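Local coordinates for protein mRNA export factor (Human herpesvirus 1, PDB 4YXP) that regulates viral gene expression, mediating nuclear export of intronless viral mRNAs, inhibiting cellular splicing and contributing to shutoff of host protein synthesis, at the interface of chains A and B. Sequence-based numbering; all coordinates share one arbitrary frame. Chains: chain A/B, mRNA export factor.

Contact 1: the interface of chains A and B. Residues chain A 229-230, 233-234; chain B 19, 23, 274-275.
The backbone N of A:Ala230, at the first turn of helix 230-241, has B:Leu274 CD1 3.6 Å away, a methyl group set against the amide at the start of the helix. B:Leu274 CD1 also reaches the CA of A:Ala230 and lies 4.0 Å from the CB of A:Ala233 one turn on. B:Leu274 extends to the helix with its CG anti to the backbone carbonyl carbon (chi1 -56°), and CD1 is the branch that does the touching. This is a case of small residues letting a partner's bulky groups come close to a helix: A:Ala230, A:Ala233 and A:Gly234 make a low surface on which chain B rests. A:Ala233 lies at its middle, with 46 Å² hidden by the partner. Its CB meets the CG2 branch of B:Ile19 at 3.9 Å, while the CB of B:Ala23 lies 4.1 Å from the CB of A:Ala233. B:Ile19 uses its other branch as well, CD1 lying 3.9 Å from the CA of A:Gly234, where the lack of a side chain leaves the helix backbone within its range. Helix 19-22 with the nearby B:Ala23, and the C-terminal end of chain B, pack against one helix of the partner, as expected of an intertwined dimer. The last residue, B:Phe275, presents an edge rather than a face: the CB of A:Ala233 lies in the plane of its ring, 3.9 Å from CE2.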
loop_
_atom_site.group_PDB
_atom_site.type_symbol
_atom_site.label_atom_id
_atom_site.label_comp_id
_atom_site.label_asym_id
_atom_site.label_seq_id
_atom_site.Cartn_x
_atom_site.Cartn_y
_atom_site.Cartn_z
ATOM N N GLY A 229 -2.133 19.155 -10.076
ATOM C CA GLY A 229 -3.271 18.312 -10.410
ATOM C C GLY A 229 -2.987 17.306 -11.513
ATOM O O GLY A 229 -3.818 16.440 -11.804
ATOM N N ALA A 230 -1.807 17.410 -12.119
ATOM C CA ALA A 230 -1.448 16.575 -13.264
ATOM C C ALA A 230 -1.325 15.091 -12.908
ATOM O O ALA A 230 -1.667 14.231 -13.721
ATOM C CB ALA A 230 -0.147 17.073 -13.877
ATOM N N ALA A 233 -5.172 13.986 -12.556
ATOM C CA ALA A 233 -5.823 14.012 -13.864
ATOM C C ALA A 233 -5.201 12.981 -14.805
ATOM O O ALA A 233 -5.909 12.231 -15.481
ATOM C CB ALA A 233 -5.737 15.401 -14.474
ATOM N N GLY A 234 -3.873 12.942 -14.832
ATOM C CA GLY A 234 -3.153 12.099 -15.767
ATOM C C GLY A 234 -3.315 10.606 -15.541
ATOM O O GLY A 234 -3.488 9.843 -16.492
ATOM N N ILE B 19 -2.048 17.369 -20.831
ATOM C CA ILE B 19 -3.005 16.774 -19.901
ATOM C C ILE B 19 -4.108 17.772 -19.567
ATOM O O ILE B 19 -5.267 17.393 -19.383
ATOM C CB ILE B 19 -2.296 16.280 -18.619
ATOM C CG1 ILE B 19 -1.514 14.996 -18.916
ATOM C CG2 ILE B 19 -3.304 16.055 -17.480
ATOM C CD1 ILE B 19 -0.726 14.448 -17.736
ATOM N N ALA B 23 -8.382 17.617 -19.460
ATOM C CA ALA B 23 -8.845 17.460 -18.087
ATOM C C ALA B 23 -10.048 18.358 -17.807
ATOM O O ALA B 23 -9.998 19.570 -18.014
ATOM C CB ALA B 23 -7.720 17.761 -17.112
ATOM N N LEU B 274 -6.450 21.832 -12.718
ATOM C CA LEU B 274 -6.904 21.261 -13.986
ATOM C C LEU B 274 -8.398 20.927 -14.014
ATOM O O LEU B 274 -9.033 21.047 -15.064
ATOM C CB LEU B 274 -6.085 20.010 -14.312
ATOM C CG LEU B 274 -4.568 20.230 -14.367
ATOM C CD1 LEU B 274 -3.844 18.934 -14.689
ATOM C CD2 LEU B 274 -4.202 21.310 -15.379
ATOM N N PHE B 275 -8.963 20.506 -12.884
ATOM C CA PHE B 275 -10.409 20.285 -12.814
ATOM C C PHE B 275 -10.918 20.409 -11.382
ATOM O O PHE B 275 -10.134 20.373 -10.432
ATOM C CB PHE B 275 -10.780 18.914 -13.397
ATOM C CG PHE B 275 -10.327 17.747 -12.562
ATOM C CD1 PHE B 275 -11.086 17.307 -11.489
ATOM C CD2 PHE B 275 -9.155 17.073 -12.864
ATOM C CE1 PHE B 275 -10.676 16.231 -10.726
ATOM C CE2 PHE B 275 -8.742 15.996 -12.104
ATOM C CZ PHE B 275 -9.504 15.575 -11.034
#

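Contact 2: the interface of chains A and B. Residues chain A 62, 66, 106; chain B 263-264, 267-268.
A:Phe66 meets B:Tyr263 where the C-terminal segment of one ICP27 chain is laid across its partner; in this herpesvirus regulator that segment of chain B, which includes B:Tyr263, is important for homodimerization. Two CH-pi contacts follow one another. In the first, CB of A:Phe66 stands over one face of the B:Tyr263 ring, 3.9 Å from its centroid and displaced toward the rim near CE2 and CZ. In the second, the A:Phe66 ring is itself the acceptor: CB of B:Lys267 lies over its face, 3.4 Å from the centroid and closer to CD1 and CE1. The phenylalanine is therefore a donor through its methylene and an acceptor through its ring, an arrangement reached with CG anti to the backbone N (chi1 -177°). The B:Lys267 side chain crosses A:Phe66 at about a right angle, and its bends at chi2 and chi3 bring CE to 4.0 Å from CE2 of A:Phe66.

Plain apolar contact comes from A:Val106 on helix 93-109. Its two methyls straddle the plane of the tyrosine ring beyond the CD1 edge; CG2, 4.0 Å from CD1 of B:Tyr263, is on the side opposite A:Phe66 CB.

A hydrogen bond within chain B probably steadies the tyrosine. The backbone N of B:Lys267 donates to the phenol OH of B:Tyr263 at 3.0 Å, with 157° at the hydrogen, and approaches in the plane of the ring. Near B:Val264, A:Gln62 is poorly ordered.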
loop_
_atom_site.group_PDB
_atom_site.type_symbol
_atom_site.label_atom_id
_atom_site.label_comp_id
_atom_site.label_asym_id
_atom_site.label_seq_id
_atom_site.Cartn_x
_atom_site.Cartn_y
_atom_site.Cartn_z
ATOM N N GLN A 62 -5.629 19.268 15.287
ATOM C CA GLN A 62 -7.045 18.939 15.184
ATOM C C GLN A 62 -7.279 17.959 14.038
ATOM O O GLN A 62 -8.147 17.088 14.119
ATOM C CB GLN A 62 -7.872 20.216 14.982
ATOM C CG GLN A 62 -9.287 19.994 14.457
ATOM C CD GLN A 62 -9.387 20.156 12.949
ATOM O OE1 GLN A 62 -8.447 19.851 12.212
ATOM N NE2 GLN A 62 -10.526 20.652 12.483
ATOM N N PHE A 66 -9.713 15.537 7.586
ATOM C CA PHE A 66 -9.220 16.387 6.507
ATOM C C PHE A 66 -10.115 16.257 5.284
ATOM O O PHE A 66 -10.287 15.169 4.738
ATOM C CB PHE A 66 -7.771 16.026 6.142
ATOM C CG PHE A 66 -7.170 16.903 5.073
ATOM C CD1 PHE A 66 -6.433 18.025 5.411
ATOM C CD2 PHE A 66 -7.335 16.599 3.733
ATOM C CE1 PHE A 66 -5.873 18.827 4.431
ATOM C CE2 PHE A 66 -6.786 17.398 2.755
ATOM C CZ PHE A 66 -6.054 18.516 3.102
ATOM N N VAL A 106 -0.276 8.556 7.593
ATOM C CA VAL A 106 -1.470 8.934 6.840
ATOM C C VAL A 106 -1.321 8.533 5.378
ATOM O O VAL A 106 -2.211 7.906 4.806
ATOM C CB VAL A 106 -1.764 10.443 6.955
ATOM C CG1 VAL A 106 -2.934 10.842 6.047
ATOM C CG2 VAL A 106 -2.069 10.819 8.396
ATOM N N TYR B 263 -7.411 10.088 11.471
ATOM C CA TYR B 263 -6.609 11.260 11.116
ATOM C C TYR B 263 -6.562 12.286 12.241
ATOM O O TYR B 263 -7.570 12.560 12.891
ATOM C CB TYR B 263 -7.163 11.915 9.847
ATOM C CG TYR B 263 -6.445 13.184 9.434
ATOM C CD1 TYR B 263 -5.300 13.133 8.652
ATOM C CD2 TYR B 263 -6.921 14.431 9.817
ATOM C CE1 TYR B 263 -4.636 14.292 8.270
ATOM C CE2 TYR B 263 -6.264 15.598 9.443
ATOM C CZ TYR B 263 -5.124 15.522 8.668
ATOM O OH TYR B 263 -4.472 16.673 8.290
ATOM N N VAL B 264 -5.380 12.858 12.454
ATOM C CA VAL B 264 -5.193 13.901 13.455
ATOM C C VAL B 264 -4.487 15.097 12.821
ATOM O O VAL B 264 -4.914 16.238 12.992
ATOM C CB VAL B 264 -4.401 13.373 14.667
ATOM C CG1 VAL B 264 -4.092 14.495 15.654
ATOM C CG2 VAL B 264 -5.176 12.257 15.362
ATOM N N LYS B 267 -1.884 16.506 6.711
ATOM C CA LYS B 267 -2.247 17.035 5.400
ATOM C C LYS B 267 -2.320 18.555 5.493
ATOM O O LYS B 267 -2.840 19.079 6.478
ATOM C CB LYS B 267 -3.586 16.465 4.932
ATOM C CG LYS B 267 -3.543 15.005 4.484
ATOM C CD LYS B 267 -2.741 14.807 3.196
ATOM C CE LYS B 267 -3.403 15.494 2.005
ATOM N NZ LYS B 267 -2.623 15.321 0.755
ATOM N N TYR B 268 -1.812 19.258 4.479
ATOM C CA TYR B 268 -1.740 20.722 4.540
ATOM C C TYR B 268 -2.556 21.448 3.462
ATOM O O TYR B 268 -3.150 22.491 3.746
ATOM C CB TYR B 268 -0.271 21.155 4.486
ATOM C CG TYR B 268 0.501 20.549 5.630
ATOM C CD1 TYR B 268 0.380 21.058 6.913
ATOM C CD2 TYR B 268 1.305 19.433 5.439
ATOM C CE1 TYR B 268 1.056 20.490 7.971
ATOM C CE2 TYR B 268 1.986 18.858 6.493
ATOM C CZ TYR B 268 1.854 19.389 7.758
ATOM O OH TYR B 268 2.531 18.822 8.810
#

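Contacts 1 and 2 lie about 24 Å apart, measured between the centres of their C-alpha atoms, and share no residue. They are nevertheless joined by sequence: chain B brings residues 263-268 to contact 2 and its terminal residues 274-275 to contact 1, so one C-terminal segment spans both, and contact 1 adds helix 19-22 of the same chain. Chain A answers with helix 230-241, which leads directly to the zinc ligand A:His242, and with A:Phe66 and helix 93-109. Two-fold symmetry repeats both contacts with the chains exchanged, a reciprocal exchange of termini that fits the finding that the C-terminus is essential for homodimerization.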